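Local coordinates for protein glycerophosphodiester phosphodiesterase (Thermotoga maritima, PDB 1O1Z) that belongs to the glycerophosphodiester phosphodiesterase family of TIM-barrel proteins and carries a bound sodium ion in this model, at residues A[93-96]-A[97-100]; A[136-139]-A[140-144]; A[161-164]-A[165-169]; A[184-187]-A[188-191]. All coordinates share one frame; numbering follows the deposited sequence. Where two conformers were deposited one is given.

Contact 1: A[93-96]-A[97-100]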
loop_
_atom_site.group_PDB
_atom_site.type_symbol
_atom_site.label_atom_id
_atom_site.label_comp_id
_atom_site.label_asym_id
_atom_site.label_seq_id
_atom_site.Cartn_x
_atom_site.Cartn_y
_atom_site.Cartn_z
ATOM N N LEU A 93 -7.901 -0.719 -11.336
ATOM C CA LEU A 93 -6.448 -0.832 -11.359
ATOM C C LEU A 93 -5.897 -0.578 -12.767
ATOM O O LEU A 93 -4.889 0.103 -12.928
ATOM C CB LEU A 93 -6.029 -2.190 -10.802
ATOM C CG LEU A 93 -4.531 -2.402 -10.708
ATOM C CD1 LEU A 93 -3.917 -1.360 -9.733
ATOM C CD2 LEU A 93 -4.242 -3.825 -10.247
ATOM N N LYS A 94 -6.575 -1.118 -13.775
ATOM C CA LYS A 94 -6.218 -0.848 -15.165
ATOM C C LYS A 94 -6.076 0.658 -15.462
ATOM O O LYS A 94 -5.090 1.111 -16.099
ATOM C CB LYS A 94 -7.257 -1.465 -16.102
ATOM C CG LYS A 94 -7.116 -1.091 -17.589
ATOM C CD LYS A 94 -8.150 -1.827 -18.434
ATOM C CE LYS A 94 -8.052 -1.435 -19.914
ATOM N NZ LYS A 94 -8.457 -0.014 -20.129
ATOM N N GLU A 95 -7.057 1.445 -15.021
ATOM C CA GLU A 95 -7.039 2.893 -15.234
ATOM C C GLU A 95 -5.903 3.599 -14.481
ATOM O O GLU A 95 -5.295 4.551 -14.990
ATOM C CB GLU A 95 -8.400 3.490 -14.862
ATOM C CG GLU A 95 -9.482 3.085 -15.823
ATOM C CD GLU A 95 -10.859 3.558 -15.433
ATOM O OE1 GLU A 95 -11.317 3.253 -14.309
ATOM O OE2 GLU A 95 -11.491 4.228 -16.269
ATOM N N VAL A 96 -5.578 3.122 -13.283
ATOM C CA VAL A 96 -4.444 3.694 -12.553
ATOM C C VAL A 96 -3.158 3.507 -13.354
ATOM O O VAL A 96 -2.369 4.438 -13.491
ATOM C CB VAL A 96 -4.313 3.113 -11.141
ATOM C CG1 VAL A 96 -3.096 3.665 -10.452
ATOM C CG2 VAL A 96 -5.565 3.411 -10.325
ATOM N N PHE A 97 -2.959 2.303 -13.893
ATOM C CA PHE A 97 -1.751 2.026 -14.679
ATOM C C PHE A 97 -1.664 2.943 -15.903
ATOM O O PHE A 97 -0.575 3.346 -16.282
ATOM C CB PHE A 97 -1.718 0.570 -15.161
ATOM C CG PHE A 97 -1.448 -0.469 -14.101
ATOM C CD1 PHE A 97 -1.156 -0.167 -12.785
ATOM C CD2 PHE A 97 -1.475 -1.806 -14.461
ATOM C CE1 PHE A 97 -0.903 -1.174 -11.860
ATOM C CE2 PHE A 97 -1.221 -2.794 -13.537
ATOM C CZ PHE A 97 -0.927 -2.476 -12.258
ATOM N N GLU A 98 -2.812 3.275 -16.504
ATOM C CA GLU A 98 -2.838 4.179 -17.662
ATOM C C GLU A 98 -2.475 5.621 -17.313
ATOM O O GLU A 98 -2.076 6.395 -18.194
ATOM C CB GLU A 98 -4.238 4.120 -18.308
ATOM C CG GLU A 98 -4.496 2.799 -18.993
ATOM C CD GLU A 98 -5.956 2.550 -19.370
ATOM O OE1 GLU A 98 -6.835 3.381 -19.052
ATOM O OE2 GLU A 98 -6.219 1.496 -19.988
ATOM N N ASN A 99 -2.611 5.995 -16.045
ATOM C CA ASN A 99 -2.435 7.374 -15.583
ATOM C C ASN A 99 -1.239 7.663 -14.659
ATOM O O ASN A 99 -0.968 8.831 -14.315
ATOM C CB ASN A 99 -3.746 7.835 -14.953
ATOM C CG ASN A 99 -4.824 8.034 -15.994
ATOM O OD1 ASN A 99 -4.798 9.034 -16.728
ATOM N ND2 ASN A 99 -5.747 7.077 -16.109
ATOM N N VAL A 100 -0.516 6.614 -14.276
ATOM C CA VAL A 100 0.674 6.729 -13.443
ATOM C C VAL A 100 1.830 6.050 -14.175
ATOM O O VAL A 100 1.750 4.869 -14.511
ATOM C CB VAL A 100 0.461 6.065 -12.061
ATOM C CG1 VAL A 100 1.741 6.108 -11.216
ATOM C CG2 VAL A 100 -0.686 6.748 -11.319
#
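With CG of Leu93 swung anti to its backbone nitrogen (chi1 -177°) and CG of Phe97 lying beside its own nitrogen (chi1 -72°), the two side chains meet one turn apart on helix 93-99. Leu93 CG sits over a face of the Phe97 ring, 4.2 Å from its centroid, a CH-pi contact, while Leu93 CD1 reaches Phe97 CE1 at 3.7 Å. Lys94 runs out extended and bends only at its last torsion, which turns NZ back onto Glu98 OE2 at 2.7 Å. This salt bridge meets the carboxylate on its syn side, a little out of plane, and lies on the exposed flank. Glu95 sends its carboxylate to Lys83, but its carbonyl O takes a bond from Asn99 ND2 (2.8 Å) as well as a weak one from Asn99 N. Asn99 N also donates to Val96 O at 3.0 Å, from well above the carbonyl plane, and Val100 N adds a weak bond to the same oxygen. On the buried side Val96 and Val100 lie side by side, CG1 of the former 4.0 Å from CG2 of the latter. Val96 and Phe97 rest on Ile106 of strand 105-110, and Arg126, which like Ser123 lies at the sodium site, donates to Val100 O. The whole is an amphipathic helix on the outside of a TIM barrel.

Contact 2: A[136-139]-A[140-144]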
loop_
_atom_site.group_PDB
_atom_site.type_symbol
_atom_site.label_atom_id
_atom_site.label_comp_id
_atom_site.label_asym_id
_atom_site.label_seq_id
_atom_site.Cartn_x
_atom_site.Cartn_y
_atom_site.Cartn_z
ATOM N N LEU A 136 -0.675 -12.829 5.217
ATOM C CA LEU A 136 0.703 -13.160 4.921
ATOM C C LEU A 136 0.790 -14.484 4.145
ATOM O O LEU A 136 1.628 -14.628 3.258
ATOM C CB LEU A 136 1.537 -13.203 6.201
ATOM C CG LEU A 136 1.405 -11.938 7.059
ATOM C CD1 LEU A 136 2.419 -12.070 8.188
ATOM C CD2 LEU A 136 1.604 -10.670 6.285
ATOM N N ASP A 137 -0.078 -15.436 4.466
ATOM C CA ASP A 137 -0.082 -16.716 3.751
ATOM C C ASP A 137 -0.401 -16.506 2.279
ATOM O O ASP A 137 0.148 -17.185 1.424
ATOM C CB ASP A 137 -1.075 -17.706 4.316
ATOM C CG ASP A 137 -0.760 -18.177 5.718
ATOM O OD1 ASP A 137 0.326 -17.887 6.283
ATOM O OD2 ASP A 137 -1.590 -18.907 6.322
ATOM N N LEU A 138 -1.325 -15.612 1.969
ATOM C CA LEU A 138 -1.691 -15.341 0.578
ATOM C C LEU A 138 -0.463 -14.915 -0.215
ATOM O O LEU A 138 -0.227 -15.393 -1.329
ATOM C CB LEU A 138 -2.770 -14.267 0.509
ATOM C CG LEU A 138 -3.056 -13.698 -0.882
ATOM C CD1 LEU A 138 -3.621 -14.784 -1.770
ATOM C CD2 LEU A 138 -3.984 -12.502 -0.758
ATOM N N LEU A 139 0.321 -14.023 0.379
ATOM C CA LEU A 139 1.514 -13.513 -0.314
ATOM C C LEU A 139 2.497 -14.650 -0.530
ATOM O O LEU A 139 3.025 -14.832 -1.631
ATOM C CB LEU A 139 2.156 -12.375 0.478
ATOM C CG LEU A 139 1.258 -11.138 0.616
ATOM C CD1 LEU A 139 1.883 -10.142 1.601
ATOM C CD2 LEU A 139 0.991 -10.494 -0.728
ATOM N N ASP A 140 2.756 -15.418 0.519
ATOM C CA ASP A 140 3.730 -16.510 0.414
ATOM C C ASP A 140 3.297 -17.596 -0.566
ATOM O O ASP A 140 4.154 -18.246 -1.178
ATOM C CB ASP A 140 3.998 -17.156 1.751
ATOM C CG ASP A 140 4.650 -16.237 2.756
ATOM O OD1 ASP A 140 5.326 -15.264 2.384
ATOM O OD2 ASP A 140 4.594 -16.526 3.971
ATOM N N GLU A 141 1.983 -17.833 -0.683
ATOM C CA GLU A 141 1.472 -18.869 -1.556
ATOM C C GLU A 141 1.355 -18.458 -3.014
ATOM O O GLU A 141 1.592 -19.278 -3.912
ATOM C CB GLU A 141 0.106 -19.336 -1.035
ATOM C CG GLU A 141 0.193 -20.053 0.290
ATOM C CD GLU A 141 -1.140 -20.191 1.012
ATOM O OE1 GLU A 141 -2.191 -19.945 0.369
ATOM O OE2 GLU A 141 -1.143 -20.554 2.216
ATOM N N LYS A 142 0.949 -17.222 -3.263
ATOM C CA LYS A 142 0.570 -16.806 -4.624
ATOM C C LYS A 142 1.453 -15.740 -5.233
ATOM O O LYS A 142 1.391 -15.526 -6.457
ATOM C CB LYS A 142 -0.882 -16.317 -4.655
ATOM C CG LYS A 142 -1.883 -17.430 -4.438
ATOM C CD LYS A 142 -3.323 -16.992 -4.696
ATOM C CE LYS A 142 -3.657 -16.932 -6.157
ATOM N NZ LYS A 142 -4.067 -18.274 -6.683
ATOM N N PHE A 143 2.278 -15.069 -4.429
ATOM C CA PHE A 143 3.040 -13.903 -4.917
ATOM C C PHE A 143 4.540 -14.153 -5.017
ATOM O O PHE A 143 5.315 -13.224 -5.191
ATOM C CB PHE A 143 2.687 -12.678 -4.075
ATOM C CG PHE A 143 1.305 -12.133 -4.361
ATOM C CD1 PHE A 143 0.177 -12.746 -3.839
ATOM C CD2 PHE A 143 1.136 -11.041 -5.196
ATOM C CE1 PHE A 143 -1.082 -12.270 -4.140
ATOM C CE2 PHE A 143 -0.135 -10.566 -5.504
ATOM C CZ PHE A 143 -1.244 -11.164 -4.957
ATOM N N LYS A 144 4.966 -15.410 -4.933
ATOM C CA LYS A 144 6.367 -15.685 -5.179
ATOM C C LYS A 144 6.748 -15.215 -6.571
ATOM O O LYS A 144 5.969 -15.321 -7.511
ATOM C CB LYS A 144 6.707 -17.152 -5.002
ATOM C CG LYS A 144 6.562 -17.709 -3.588
ATOM C CD LYS A 144 7.391 -16.905 -2.611
ATOM C CE LYS A 144 7.581 -17.551 -1.278
ATOM N NZ LYS A 144 8.474 -16.651 -0.504
HETATM O O HOH W 1 -2.697 -20.873 4.366
#
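Asp137 and Glu141, one turn apart, are joined by a water that donates to both: 3.0 Å to Asp137 OD2 and 2.7 Å to Glu141 OE2. Asp137 OD2 and Glu141 OE2 are themselves 4.4 Å apart, so the water probably eases the repulsion of like charges, as do Arg166 at Asp137 and Arg113 at Glu141. Asp140 is held by Arg166 and the hydroxyl of Tyr150. Four successive backbone bonds run from residues 140-143 back to 136-139, the last from Phe143 N to Leu139 O at 2.9 Å, although Phe143 itself has left helical angles. Its ring packs back against Leu138 and Leu139. Leu139 CD2 stands over one face toward the rim, 4.2 Å from the ring centroid, in a CH-pi contact, and Leu138 O lies at the edge in the ring plane. Leu138 has CG anti to its nitrogen (chi1 169°), which sets CG 4.1 Å from Phe143 CE1 and CD1 3.7 Å from Lys142 CD. Beyond them, Phe143 meets Phe131 and Leu139 packs on Tyr148. These contacts belong to helix 136-142, the crossover helix of the beta-alpha-beta unit between strands 129-133 and 148-151 of the TIM barrel.

Contact 3: A[161-164]-A[165-169]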
loop_
_atom_site.group_PDB
_atom_site.type_symbol
_atom_site.label_atom_id
_atom_site.label_comp_id
_atom_site.label_asym_id
_atom_site.label_seq_id
_atom_site.Cartn_x
_atom_site.Cartn_y
_atom_site.Cartn_z
ATOM N N GLU A 161 9.206 -14.274 17.484
ATOM C CA GLU A 161 10.088 -15.334 17.042
ATOM C C GLU A 161 9.595 -15.994 15.763
ATOM O O GLU A 161 10.377 -16.260 14.856
ATOM C CB GLU A 161 10.268 -16.386 18.149
ATOM C CG GLU A 161 11.342 -17.398 17.834
ATOM C CD GLU A 161 11.890 -18.111 19.066
ATOM O OE1 GLU A 161 11.347 -17.922 20.171
ATOM O OE2 GLU A 161 12.861 -18.862 18.912
ATOM N N ASN A 162 8.292 -16.250 15.686
ATOM C CA ASN A 162 7.719 -16.871 14.508
ATOM C C ASN A 162 7.797 -15.930 13.317
ATOM O O ASN A 162 8.002 -16.366 12.193
ATOM C CB ASN A 162 6.269 -17.271 14.774
ATOM C CG ASN A 162 6.152 -18.504 15.700
ATOM O OD1 ASN A 162 7.098 -19.280 15.879
ATOM N ND2 ASN A 162 4.974 -18.675 16.284
ATOM N N PHE A 163 7.638 -14.634 13.560
ATOM C CA PHE A 163 7.728 -13.666 12.485
ATOM C C PHE A 163 9.136 -13.610 11.918
ATOM O O PHE A 163 9.323 -13.580 10.712
ATOM C CB PHE A 163 7.275 -12.307 12.941
ATOM C CG PHE A 163 7.070 -11.365 11.810
ATOM C CD1 PHE A 163 6.181 -11.665 10.777
ATOM C CD2 PHE A 163 7.772 -10.214 11.761
ATOM C CE1 PHE A 163 6.019 -10.785 9.723
ATOM C CE2 PHE A 163 7.605 -9.322 10.705
ATOM C CZ PHE A 163 6.754 -9.621 9.698
ATOM N N VAL A 164 10.139 -13.601 12.794
ATOM C CA VAL A 164 11.520 -13.631 12.329
ATOM C C VAL A 164 11.789 -14.876 11.484
ATOM O O VAL A 164 12.412 -14.800 10.436
ATOM C CB VAL A 164 12.497 -13.538 13.521
ATOM C CG1 VAL A 164 13.942 -13.801 13.083
ATOM C CG2 VAL A 164 12.351 -12.183 14.225
ATOM N N GLU A 165 11.276 -16.031 11.920
ATOM C CA GLU A 165 11.436 -17.281 11.189
ATOM C C GLU A 165 10.796 -17.165 9.796
ATOM O O GLU A 165 11.368 -17.571 8.809
ATOM C CB GLU A 165 10.806 -18.433 11.973
ATOM C CG GLU A 165 11.545 -18.824 13.240
ATOM C CD GLU A 165 10.766 -19.809 14.118
ATOM O OE1 GLU A 165 9.642 -20.220 13.739
ATOM O OE2 GLU A 165 11.288 -20.173 15.195
ATOM N N ARG A 166 9.602 -16.574 9.741
ATOM C CA ARG A 166 8.884 -16.427 8.483
ATOM C C ARG A 166 9.620 -15.539 7.496
ATOM O O ARG A 166 9.731 -15.840 6.332
ATOM C CB ARG A 166 7.514 -15.837 8.757
ATOM C CG ARG A 166 6.625 -15.816 7.565
ATOM C CD ARG A 166 5.256 -15.245 7.900
ATOM N NE ARG A 166 4.378 -15.678 6.860
ATOM C CZ ARG A 166 3.224 -16.308 7.000
ATOM N NH1 ARG A 166 2.613 -16.571 8.170
ATOM N NH2 ARG A 166 2.650 -16.658 5.904
ATOM N N VAL A 167 10.108 -14.412 7.983
ATOM C CA VAL A 167 10.788 -13.451 7.131
ATOM C C VAL A 167 12.083 -14.075 6.584
ATOM O O VAL A 167 12.392 -13.920 5.406
ATOM C CB VAL A 167 11.054 -12.139 7.891
ATOM C CG1 VAL A 167 11.938 -11.196 7.078
ATOM C CG2 VAL A 167 9.749 -11.465 8.201
ATOM N N GLU A 168 12.827 -14.780 7.428
ATOM C CA GLU A 168 14.025 -15.515 6.977
ATOM C C GLU A 168 13.719 -16.562 5.914
ATOM O O GLU A 168 14.412 -16.678 4.890
ATOM C CB GLU A 168 14.701 -16.180 8.182
ATOM C CG GLU A 168 15.357 -15.203 9.141
ATOM C CD GLU A 168 16.812 -14.907 8.805
ATOM O OE1 GLU A 168 17.420 -14.062 9.496
ATOM O OE2 GLU A 168 17.354 -15.523 7.862
ATOM N N LYS A 169 12.637 -17.302 6.133
ATOM C CA LYS A 169 12.279 -18.420 5.285
ATOM C C LYS A 169 11.750 -17.963 3.922
ATOM O O LYS A 169 12.032 -18.574 2.899
ATOM C CB LYS A 169 11.246 -19.303 6.020
ATOM C CG LYS A 169 10.517 -20.262 5.167
ATOM C CD LYS A 169 9.670 -21.199 6.013
ATOM C CE LYS A 169 9.369 -22.426 5.197
ATOM N NZ LYS A 169 8.571 -22.034 3.989
#
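Phe163 and Val167, one turn apart on helix 160-170, meet methyl to ring. Val167 CG2 stands over a face of the Phe163 ring, displaced toward the rim, 3.9 Å from the centroid and only 15° off the normal, a CH-pi contact whose nearest ring atom is Phe163 CZ at 3.8 Å. The ring arrives there because CG of Phe163 is anti to its nitrogen (chi1 -168°), while CG2 of Val167, beside its backbone nitrogen, is the branch turned toward Phe163. The same methyl also rests 3.3 Å from Phe163 O, the carbonyl that accepts a nearly straight bond from Val167 N.

A different flank is acidic. Glu165 reaches back, extended beyond CG, between Glu161 and Asn162. Its OE2 lies 3.8 Å from Glu161 CG and 4.2 Å from Glu161 OE2, with the two carboxylate planes turned 67° apart. Asn162 lies alongside Glu165 and points the same way; Asn162 OD1 and Glu165 OE1, both acceptors, are 3.5 Å apart and unbonded, on an exposed surface where solvent would probably soften the repulsion. At the next turn Glu168 CG folds over Val164 O at 3.2 Å, and its carboxylate continues to Lys197.

Arg166 extends away from its own helix to Asp137 and Asp140, reaching helix 136-142. Phe163 lies between Leu136 and Phe194 of the two flanking helices, 136-142 and 185-196; Val164 also packs on Phe194. Val167 and Arg166 touch Tyr150, and with them helix 160-170 packs on the outside of the barrel at strand 148-151.

Contact 4: A[184-187]-A[188-191]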
loop_
_atom_site.group_PDB
_atom_site.type_symbol
_atom_site.label_atom_id
_atom_site.label_comp_id
_atom_site.label_asym_id
_atom_site.label_seq_id
_atom_site.Cartn_x
_atom_site.Cartn_y
_atom_site.Cartn_z
ATOM N N LEU A 184 9.269 0.414 20.774
ATOM C CA LEU A 184 9.875 -0.691 21.541
ATOM C C LEU A 184 11.280 -0.963 21.022
ATOM O O LEU A 184 11.466 -1.220 19.837
ATOM C CB LEU A 184 9.033 -1.960 21.401
ATOM C CG LEU A 184 7.670 -1.944 22.107
ATOM C CD1 LEU A 184 6.873 -3.224 21.784
ATOM C CD2 LEU A 184 7.822 -1.770 23.597
ATOM N N GLU A 185 12.259 -0.924 21.920
ATOM C CA GLU A 185 13.653 -1.091 21.527
ATOM C C GLU A 185 13.921 -2.459 20.898
ATOM O O GLU A 185 14.706 -2.554 19.960
ATOM C CB GLU A 185 14.613 -0.805 22.690
ATOM C CG GLU A 185 14.696 0.670 23.092
ATOM C CD GLU A 185 16.030 1.040 23.726
ATOM O OE1 GLU A 185 16.238 0.744 24.920
ATOM O OE2 GLU A 185 16.876 1.643 23.028
ATOM N N TYR A 186 13.275 -3.526 21.379
ATOM C CA TYR A 186 13.525 -4.841 20.760
ATOM C C TYR A 186 12.957 -4.912 19.340
ATOM O O TYR A 186 13.564 -5.479 18.427
ATOM C CB TYR A 186 13.064 -6.009 21.654
ATOM C CG TYR A 186 13.451 -7.359 21.084
ATOM C CD1 TYR A 186 14.795 -7.665 20.804
ATOM C CD2 TYR A 186 12.496 -8.326 20.816
ATOM C CE1 TYR A 186 15.156 -8.883 20.257
ATOM C CE2 TYR A 186 12.863 -9.556 20.271
ATOM C CZ TYR A 186 14.195 -9.825 20.007
ATOM O OH TYR A 186 14.549 -11.051 19.465
ATOM N N ALA A 187 11.787 -4.316 19.121
ATOM C CA ALA A 187 11.255 -4.216 17.773
ATOM C C ALA A 187 12.203 -3.473 16.847
ATOM O O ALA A 187 12.433 -3.901 15.732
ATOM C CB ALA A 187 9.899 -3.542 17.781
ATOM N N VAL A 188 12.757 -2.355 17.321
ATOM C CA VAL A 188 13.745 -1.607 16.553
ATOM C C VAL A 188 14.922 -2.509 16.169
ATOM O O VAL A 188 15.345 -2.527 15.013
ATOM C CB VAL A 188 14.265 -0.394 17.343
ATOM C CG1 VAL A 188 15.458 0.267 16.622
ATOM C CG2 VAL A 188 13.156 0.621 17.593
ATOM N N GLU A 189 15.397 -3.301 17.130
ATOM C CA GLU A 189 16.504 -4.207 16.884
ATOM C C GLU A 189 16.174 -5.256 15.824
ATOM O O GLU A 189 16.971 -5.545 14.933
ATOM C CB GLU A 189 16.898 -4.913 18.173
ATOM C CG GLU A 189 18.096 -5.828 18.005
ATOM C CD GLU A 189 18.575 -6.455 19.291
ATOM O OE1 GLU A 189 18.006 -6.165 20.364
ATOM O OE2 GLU A 189 19.552 -7.241 19.208
ATOM N N VAL A 190 14.985 -5.845 15.927
ATOM C CA VAL A 190 14.533 -6.833 14.961
ATOM C C VAL A 190 14.465 -6.233 13.549
ATOM O O VAL A 190 14.936 -6.818 12.591
ATOM C CB VAL A 190 13.161 -7.414 15.393
ATOM C CG1 VAL A 190 12.545 -8.280 14.271
ATOM C CG2 VAL A 190 13.294 -8.214 16.678
ATOM N N LEU A 191 13.901 -5.044 13.433
ATOM C CA LEU A 191 13.776 -4.415 12.129
ATOM C C LEU A 191 15.148 -4.072 11.557
ATOM O O LEU A 191 15.376 -4.202 10.355
ATOM C CB LEU A 191 12.890 -3.170 12.216
ATOM C CG LEU A 191 11.433 -3.523 12.560
ATOM C CD1 LEU A 191 10.660 -2.243 12.875
ATOM C CD2 LEU A 191 10.782 -4.319 11.438
HETATM O O HOH W 2 17.308 -3.794 21.681
#
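Tyr186 and Val190 pack one turn apart near the start of helix 185-196, in the beta-alpha-beta crossover that links strand 174-178 to strand 200-204 in the TIM barrel. Val190 CG2 lies over a face of the Tyr186 ring, toward the rim, 3.9 Å from its centroid and 16° off the normal, a CH-pi contact. Tyr186 has CG anti to its nitrogen (chi1 -174°), a setting that swings the ring along the helix to cover this methyl. Glu189 comes up at the ring's edge instead: its OE1 lies in the ring plane, 3.6 Å from Tyr186 CD1, and the carboxylate stands nearly perpendicular to the ring at 85°. The slightly positive C-H edge probably suits the carboxylate oxygen, whereas the apolar methyl takes the face.

The helical backbone sets the one-turn spacing. Val188, Glu189, Val190 and Leu191 each donate to the carbonyl four residues earlier, beginning at the N-cap residue Leu184. Farther out, Tyr186 and Val190 touch Ile160 of helix 160-170, Val190 also meets Val164 there, and Leu191 turns to Phe182. On the solvent side a water donates to Glu189 OE1 at 2.8 Å and, weakly, to Glu185 O at 3.4 Å.

The four contacts follow one another along the chain, and each lies on a single helix outside the barrel or runs just past its end. Contacts 2, 3 and 4 lie on the successive crossover helices 136-142, 160-170 and 185-196, with centres 14 Å apart from 2 to 3 and again from 3 to 4. A salt-bridging arginine of contact 3 joins it to contact 2; contact 3 meets contact 4 by packing of Val164 CG2 on Val190 CG1. Contact 1, on helix 93-99, stands apart, its centre 24 Å from that of contact 2 and 37 Å from that of contact 4. Polar and apolar joints thus hold three successive helices side by side, contact 3 in the middle.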